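Local coordinates for protein Ufm1-specific protease (Caenorhabditis elegans, PDB 5EJJ) that hydrolyses the peptide bond at the C-terminal glycine of the ubiquitin-like modifier ufm-1, acting as a thiol protease in deufmylation, at residues 357-362 and 379-384; 399-404 and 417-422. All blocks are in the same frame, centred on the assembly; numbering follows the deposited sequence.

Contact 1: 357-362 and 379-384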
loop_
_atom_site.group_PDB
_atom_site.type_symbol
_atom_site.label_atom_id
_atom_site.label_comp_id
_atom_site.label_asym_id
_atom_site.label_seq_id
_atom_site.Cartn_x
_atom_site.Cartn_y
_atom_site.Cartn_z
ATOM N N ARG A 357 4.927 -11.791 0.812
ATOM C CA ARG A 357 3.711 -10.974 0.898
ATOM C C ARG A 357 2.877 -11.192 -0.359
ATOM O O ARG A 357 3.371 -11.012 -1.469
ATOM C CB ARG A 357 4.059 -9.491 1.085
ATOM C CG ARG A 357 2.880 -8.536 1.294
ATOM C CD ARG A 357 3.356 -7.081 1.164
ATOM N NE ARG A 357 2.371 -6.041 1.502
ATOM C CZ ARG A 357 2.497 -5.181 2.522
ATOM N NH1 ARG A 357 3.559 -5.236 3.334
ATOM N NH2 ARG A 357 1.561 -4.255 2.736
ATOM N N GLU A 358 1.626 -11.610 -0.168
ATOM C CA GLU A 358 0.673 -11.857 -1.256
ATOM C C GLU A 358 1.196 -12.748 -2.389
ATOM O O GLU A 358 1.524 -12.255 -3.467
ATOM C CB GLU A 358 0.144 -10.534 -1.813
ATOM C CG GLU A 358 -0.698 -9.749 -0.803
ATOM C CD GLU A 358 -1.407 -8.539 -1.409
ATOM O OE1 GLU A 358 -0.721 -7.502 -1.599
ATOM O OE2 GLU A 358 -2.640 -8.631 -1.685
ATOM N N PRO A 359 1.279 -14.071 -2.148
ATOM C CA PRO A 359 1.727 -14.978 -3.205
ATOM C C PRO A 359 0.677 -15.088 -4.280
ATOM O O PRO A 359 1.029 -15.192 -5.442
ATOM C CB PRO A 359 1.860 -16.317 -2.485
ATOM C CG PRO A 359 2.034 -15.956 -1.059
ATOM C CD PRO A 359 1.154 -14.774 -0.864
ATOM N N HIS A 360 -0.597 -15.032 -3.914
ATOM C CA HIS A 360 -1.648 -15.208 -4.912
ATOM C C HIS A 360 -1.606 -14.133 -5.992
ATOM O O HIS A 360 -2.349 -14.207 -6.970
ATOM C CB HIS A 360 -3.033 -15.248 -4.261
ATOM C CG HIS A 360 -3.739 -13.929 -4.254
ATOM N ND1 HIS A 360 -3.508 -12.964 -3.291
ATOM C CD2 HIS A 360 -4.677 -13.415 -5.085
ATOM C CE1 HIS A 360 -4.272 -11.914 -3.533
ATOM N NE2 HIS A 360 -4.992 -12.162 -4.617
ATOM N N LEU A 361 -0.746 -13.131 -5.801
ATOM C CA LEU A 361 -0.579 -12.057 -6.777
ATOM C C LEU A 361 0.614 -12.333 -7.679
ATOM O O LEU A 361 1.215 -11.414 -8.235
ATOM C CB LEU A 361 -0.423 -10.693 -6.095
ATOM C CG LEU A 361 -1.641 -10.080 -5.395
ATOM C CD1 LEU A 361 -1.304 -8.695 -4.891
ATOM C CD2 LEU A 361 -2.880 -10.051 -6.289
ATOM N N SER A 362 0.954 -13.611 -7.812
ATOM C CA SER A 362 1.996 -14.048 -8.730
ATOM C C SER A 362 1.428 -15.153 -9.609
ATOM O O SER A 362 2.168 -15.924 -10.201
ATOM C CB SER A 362 3.227 -14.552 -7.967
ATOM O OG SER A 362 3.593 -13.667 -6.917
ATOM N N TYR A 379 -1.424 -9.949 3.033
ATOM C CA TYR A 379 -1.190 -10.932 4.096
ATOM C C TYR A 379 0.182 -11.557 3.825
ATOM O O TYR A 379 0.748 -11.341 2.756
ATOM C CB TYR A 379 -2.259 -12.036 4.037
ATOM C CG TYR A 379 -2.268 -12.707 2.686
ATOM C CD1 TYR A 379 -1.466 -13.806 2.430
ATOM C CD2 TYR A 379 -3.026 -12.193 1.647
ATOM C CE1 TYR A 379 -1.434 -14.389 1.191
ATOM C CE2 TYR A 379 -3.007 -12.771 0.393
ATOM C CZ TYR A 379 -2.207 -13.870 0.165
ATOM O OH TYR A 379 -2.181 -14.448 -1.090
ATOM N N ASN A 380 0.704 -12.350 4.762
ATOM C CA ASN A 380 1.902 -13.166 4.491
ATOM C C ASN A 380 1.592 -14.658 4.388
ATOM O O ASN A 380 0.534 -15.116 4.811
ATOM C CB ASN A 380 2.997 -12.963 5.543
ATOM C CG ASN A 380 3.718 -11.639 5.397
ATOM O OD1 ASN A 380 4.084 -11.234 4.286
ATOM N ND2 ASN A 380 3.924 -10.947 6.525
ATOM N N TYR A 381 2.536 -15.413 3.837
ATOM C CA TYR A 381 2.384 -16.852 3.672
ATOM C C TYR A 381 3.192 -17.585 4.732
ATOM O O TYR A 381 4.412 -17.667 4.630
ATOM C CB TYR A 381 2.880 -17.260 2.287
ATOM C CG TYR A 381 2.717 -18.726 1.951
ATOM C CD1 TYR A 381 1.849 -19.538 2.674
ATOM C CD2 TYR A 381 3.435 -19.298 0.908
ATOM C CE1 TYR A 381 1.707 -20.874 2.373
ATOM C CE2 TYR A 381 3.295 -20.629 0.596
ATOM C CZ TYR A 381 2.431 -21.416 1.331
ATOM O OH TYR A 381 2.290 -22.750 1.020
ATOM N N HIS A 382 2.513 -18.115 5.747
ATOM C CA HIS A 382 3.163 -18.970 6.736
ATOM C C HIS A 382 2.892 -20.440 6.427
ATOM O O HIS A 382 1.865 -20.784 5.836
ATOM C CB HIS A 382 2.674 -18.651 8.144
ATOM C CG HIS A 382 2.790 -17.206 8.511
ATOM N ND1 HIS A 382 3.611 -16.760 9.527
ATOM C CD2 HIS A 382 2.178 -16.107 8.011
ATOM C CE1 HIS A 382 3.497 -15.450 9.639
ATOM N NE2 HIS A 382 2.637 -15.027 8.727
ATOM N N HIS A 383 3.814 -21.299 6.850
ATOM C CA HIS A 383 3.791 -22.722 6.512
ATOM C C HIS A 383 4.675 -23.554 7.453
ATOM O O HIS A 383 5.156 -23.065 8.476
ATOM C CB HIS A 383 4.254 -22.911 5.072
ATOM C CG HIS A 383 5.353 -21.972 4.678
ATOM N ND1 HIS A 383 6.502 -21.830 5.419
ATOM C CD2 HIS A 383 5.459 -21.109 3.640
ATOM C CE1 HIS A 383 7.279 -20.918 4.856
ATOM N NE2 HIS A 383 6.675 -20.477 3.768
ATOM N N TYR A 384 4.891 -24.815 7.092
ATOM C CA TYR A 384 5.763 -25.707 7.862
ATOM C C TYR A 384 7.227 -25.232 7.831
ATOM O O TYR A 384 7.592 -24.403 7.001
ATOM C CB TYR A 384 5.659 -27.142 7.315
ATOM C CG TYR A 384 4.383 -27.876 7.673
ATOM C CD1 TYR A 384 3.504 -27.360 8.615
ATOM C CD2 TYR A 384 4.068 -29.094 7.083
ATOM C CE1 TYR A 384 2.339 -28.032 8.959
ATOM C CE2 TYR A 384 2.903 -29.776 7.421
ATOM C CZ TYR A 384 2.041 -29.235 8.363
ATOM O OH TYR A 384 0.880 -29.892 8.718
#
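Tyr379 meets 357-362 through both its backbone and its phenol. Its carbonyl O accepts a hydrogen bond from the backbone N of Glu358 at 3.1 Å, nearly along the C=O axis and fairly straight (159° at the hydrogen). With CG in the crowded position between backbone N and carbonyl carbon (chi1 57°), the ring lies against the Glu358-Pro359-His360 turn: Glu358 CA sits over one face, 4.2 Å from the centroid, and Pro359 CD approaches CE1 obliquely. Two nitrogens of His360 grip the buried hydroxyl: the backbone N donates to Tyr379 OH at 3.3 Å, while His360 ND1 and Tyr379 OH are hydrogen-bonded at 3.0 Å, and either may donate. An alanine in place of Tyr379 would probably leave the backbone N and ND1 of His360 without this partner and loosen 357-362 against 379-384. The backbones form a single bridge, Arg357 with Asn380, which joins the loop before strand 371-374 to the one leading to the catalytic helix 396-409 of this papain-like (clan CA) protease. Asn380 N is taken by Ser406 OG. Tyr381 CB packs on Pro359 CG at 3.7 Å, while its OH bonds to the backbone O of Asp520, probably an active-site residue.

Contact 2: 399-404 and 417-422; sequences RSFQTI and PVPSHR
Arg399, one turn into the helix that starts at Cys396, the probable nucleophile, opens this contact with its guanidinium. The chain bends at chi2 (-39°), and CE1 of the His421 ring comes in end-on over the centre of the guanidinium face, 3.5 Å from NH2 of Arg399; the two planes stand 77° apart, so the imidazole presents its edge to the flat cation. NE of Arg399 is held by a salt bridge to Asp391, and NH1 donates a hydrogen bond to OE1 of Gln402, on a lone pair in the carbonyl plane. These bonds fix the rotation of the guanidinium under the imidazole. His421 also meets the rings of Trp394 and Tyr398. Next along the helix, Phe401 reaches CG of Pro419 with its CE2 edge at 4.2 Å; Val453 and Leu454 of helix 447-457 and Ile424 join this apolar cluster.

In the clan CA fold the nucleophile lies at the start of such a helix, and here 417-420 runs along the flank of that helix and leads into helix 421-425, with Ser420 at the N-cap position.

Gln402 supplies the hydrogen bond between the segments. Its chain runs extended beyond CG, and NE2 donates to the backbone O of Pro419 at 2.7 Å, almost straight (169°), with the acceptor in the amide plane. Because OE1 accepts from Arg399, both ends of the amide are used, and the pair of bonds fixes the rotation of the amide between the guanidinium and the loop backbone. Val418, directed toward the helix, brings CG1 to 4.3 Å from the carbonyl O of Gln402.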
loop_
_atom_site.group_PDB
_atom_site.type_symbol
_atom_site.label_atom_id
_atom_site.label_comp_id
_atom_site.label_asym_id
_atom_site.label_seq_id
_atom_site.Cartn_x
_atom_site.Cartn_y
_atom_site.Cartn_z
ATOM N N ARG A 399 -0.374 -22.538 11.193
ATOM C CA ARG A 399 0.115 -21.756 10.079
ATOM C C ARG A 399 -0.997 -20.902 9.476
ATOM O O ARG A 399 -0.792 -19.713 9.213
ATOM C CB ARG A 399 0.745 -22.680 9.030
ATOM C CG ARG A 399 1.914 -23.491 9.578
ATOM C CD ARG A 399 2.735 -22.631 10.529
ATOM N NE ARG A 399 4.083 -23.139 10.761
ATOM C CZ ARG A 399 5.088 -22.389 11.208
ATOM N NH1 ARG A 399 4.899 -21.097 11.449
ATOM N NH2 ARG A 399 6.287 -22.925 11.391
ATOM N N SER A 400 -2.172 -21.501 9.269
ATOM C CA SER A 400 -3.314 -20.757 8.748
ATOM C C SER A 400 -3.734 -19.687 9.726
ATOM O O SER A 400 -4.223 -18.627 9.333
ATOM C CB SER A 400 -4.498 -21.671 8.471
ATOM O OG SER A 400 -4.309 -22.324 7.240
ATOM N N PHE A 401 -3.551 -19.974 11.005
ATOM C CA PHE A 401 -3.852 -18.998 12.031
ATOM C C PHE A 401 -2.900 -17.827 11.873
ATOM O O PHE A 401 -3.298 -16.666 11.972
ATOM C CB PHE A 401 -3.685 -19.606 13.415
ATOM C CG PHE A 401 -3.744 -18.607 14.504
ATOM C CD1 PHE A 401 -4.968 -18.142 14.964
ATOM C CD2 PHE A 401 -2.588 -18.115 15.058
ATOM C CE1 PHE A 401 -5.044 -17.212 15.975
ATOM C CE2 PHE A 401 -2.649 -17.175 16.067
ATOM C CZ PHE A 401 -3.888 -16.720 16.528
ATOM N N GLN A 402 -1.638 -18.155 11.625
ATOM C CA GLN A 402 -0.594 -17.158 11.446
ATOM C C GLN A 402 -0.840 -16.283 10.211
ATOM O O GLN A 402 -0.735 -15.046 10.273
ATOM C CB GLN A 402 0.783 -17.833 11.407
ATOM C CG GLN A 402 1.278 -18.277 12.783
ATOM C CD GLN A 402 2.650 -18.910 12.725
ATOM O OE1 GLN A 402 3.025 -19.496 11.709
ATOM N NE2 GLN A 402 3.418 -18.789 13.815
ATOM N N THR A 403 -1.179 -16.923 9.096
ATOM C CA THR A 403 -1.611 -16.185 7.924
ATOM C C THR A 403 -2.744 -15.226 8.282
ATOM O O THR A 403 -2.618 -14.033 8.089
ATOM C CB THR A 403 -2.042 -17.111 6.793
ATOM O OG1 THR A 403 -0.906 -17.846 6.317
ATOM C CG2 THR A 403 -2.635 -16.296 5.656
ATOM N N ILE A 404 -3.831 -15.723 8.847
ATOM C CA ILE A 404 -4.915 -14.830 9.246
ATOM C C ILE A 404 -4.402 -13.702 10.133
ATOM O O ILE A 404 -4.904 -12.580 10.086
ATOM C CB ILE A 404 -6.054 -15.597 9.963
ATOM C CG1 ILE A 404 -6.673 -16.617 9.014
ATOM C CG2 ILE A 404 -7.150 -14.657 10.457
ATOM C CD1 ILE A 404 -7.684 -17.477 9.673
ATOM N N PRO A 417 2.843 -8.740 17.031
ATOM C CA PRO A 417 3.438 -9.655 16.042
ATOM C C PRO A 417 2.737 -11.022 15.997
ATOM O O PRO A 417 2.140 -11.440 16.994
ATOM C CB PRO A 417 4.871 -9.813 16.546
ATOM C CG PRO A 417 4.746 -9.672 18.045
ATOM C CD PRO A 417 3.604 -8.701 18.293
ATOM N N VAL A 418 2.811 -11.712 14.859
ATOM C CA VAL A 418 2.205 -13.043 14.752
ATOM C C VAL A 418 2.794 -14.025 15.772
ATOM O O VAL A 418 4.017 -14.145 15.902
ATOM C CB VAL A 418 2.227 -13.615 13.301
ATOM C CG1 VAL A 418 2.095 -12.488 12.305
ATOM C CG2 VAL A 418 3.486 -14.447 13.019
ATOM N N PRO A 419 1.909 -14.692 16.538
ATOM C CA PRO A 419 2.336 -15.605 17.609
ATOM C C PRO A 419 2.987 -16.908 17.130
ATOM O O PRO A 419 2.774 -17.371 16.008
ATOM C CB PRO A 419 1.033 -15.885 18.372
ATOM C CG PRO A 419 0.127 -14.702 18.036
ATOM C CD PRO A 419 0.464 -14.393 16.612
ATOM N N SER A 420 3.812 -17.469 18.009
ATOM C CA SER A 420 4.456 -18.762 17.802
ATOM C C SER A 420 3.489 -19.840 18.265
ATOM O O SER A 420 2.538 -19.543 18.999
ATOM C CB SER A 420 5.722 -18.849 18.655
ATOM O OG SER A 420 5.422 -18.554 20.014
ATOM N N HIS A 421 3.735 -21.082 17.852
ATOM C CA HIS A 421 2.912 -22.195 18.301
ATOM C C HIS A 421 2.762 -22.127 19.808
ATOM O O HIS A 421 1.639 -22.055 20.309
ATOM C CB HIS A 421 3.525 -23.539 17.927
ATOM C CG HIS A 421 3.865 -23.674 16.481
ATOM N ND1 HIS A 421 4.911 -22.992 15.900
ATOM C CD2 HIS A 421 3.318 -24.431 15.501
ATOM C CE1 HIS A 421 4.988 -23.314 14.623
ATOM N NE2 HIS A 421 4.034 -24.190 14.355
ATOM N N ARG A 422 3.892 -22.111 20.520
ATOM C CA ARG A 422 3.875 -22.180 21.981
ATOM C C ARG A 422 2.989 -21.098 22.567
ATOM O O ARG A 422 2.307 -21.303 23.581
ATOM C CB ARG A 422 5.286 -22.076 22.568
ATOM C CG ARG A 422 5.323 -22.009 24.105
ATOM C CD ARG A 422 6.619 -22.589 24.660
ATOM N NE ARG A 422 6.508 -22.957 26.072
ATOM C CZ ARG A 422 5.966 -24.090 26.519
ATOM N NH1 ARG A 422 5.461 -24.979 25.666
ATOM N NH2 ARG A 422 5.919 -24.334 27.824
#

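How the contacts relate
Both contacts are mostly buried; the centre of contact 1 is about 16 Å, and that of contact 2 about 22 Å, from the centre of the chain. They follow one another along the chain and touch where 379-384 runs against helix 396-409: Thr403 OG1 makes weak hydrogen bonds with Asn380 O and His382 N. Contact 1 joins two loops on the strand side, through a phenol, an imidazole, a proline ring and backbone groups. Contact 2 packs a loop and short helix start on the catalytic helix, through a guanidinium, a side-chain amide and apolar rings. The side chain of Tyr381 is about 5 Å from that of Asp520, that of Arg399 about 6 Å from that of Cys396.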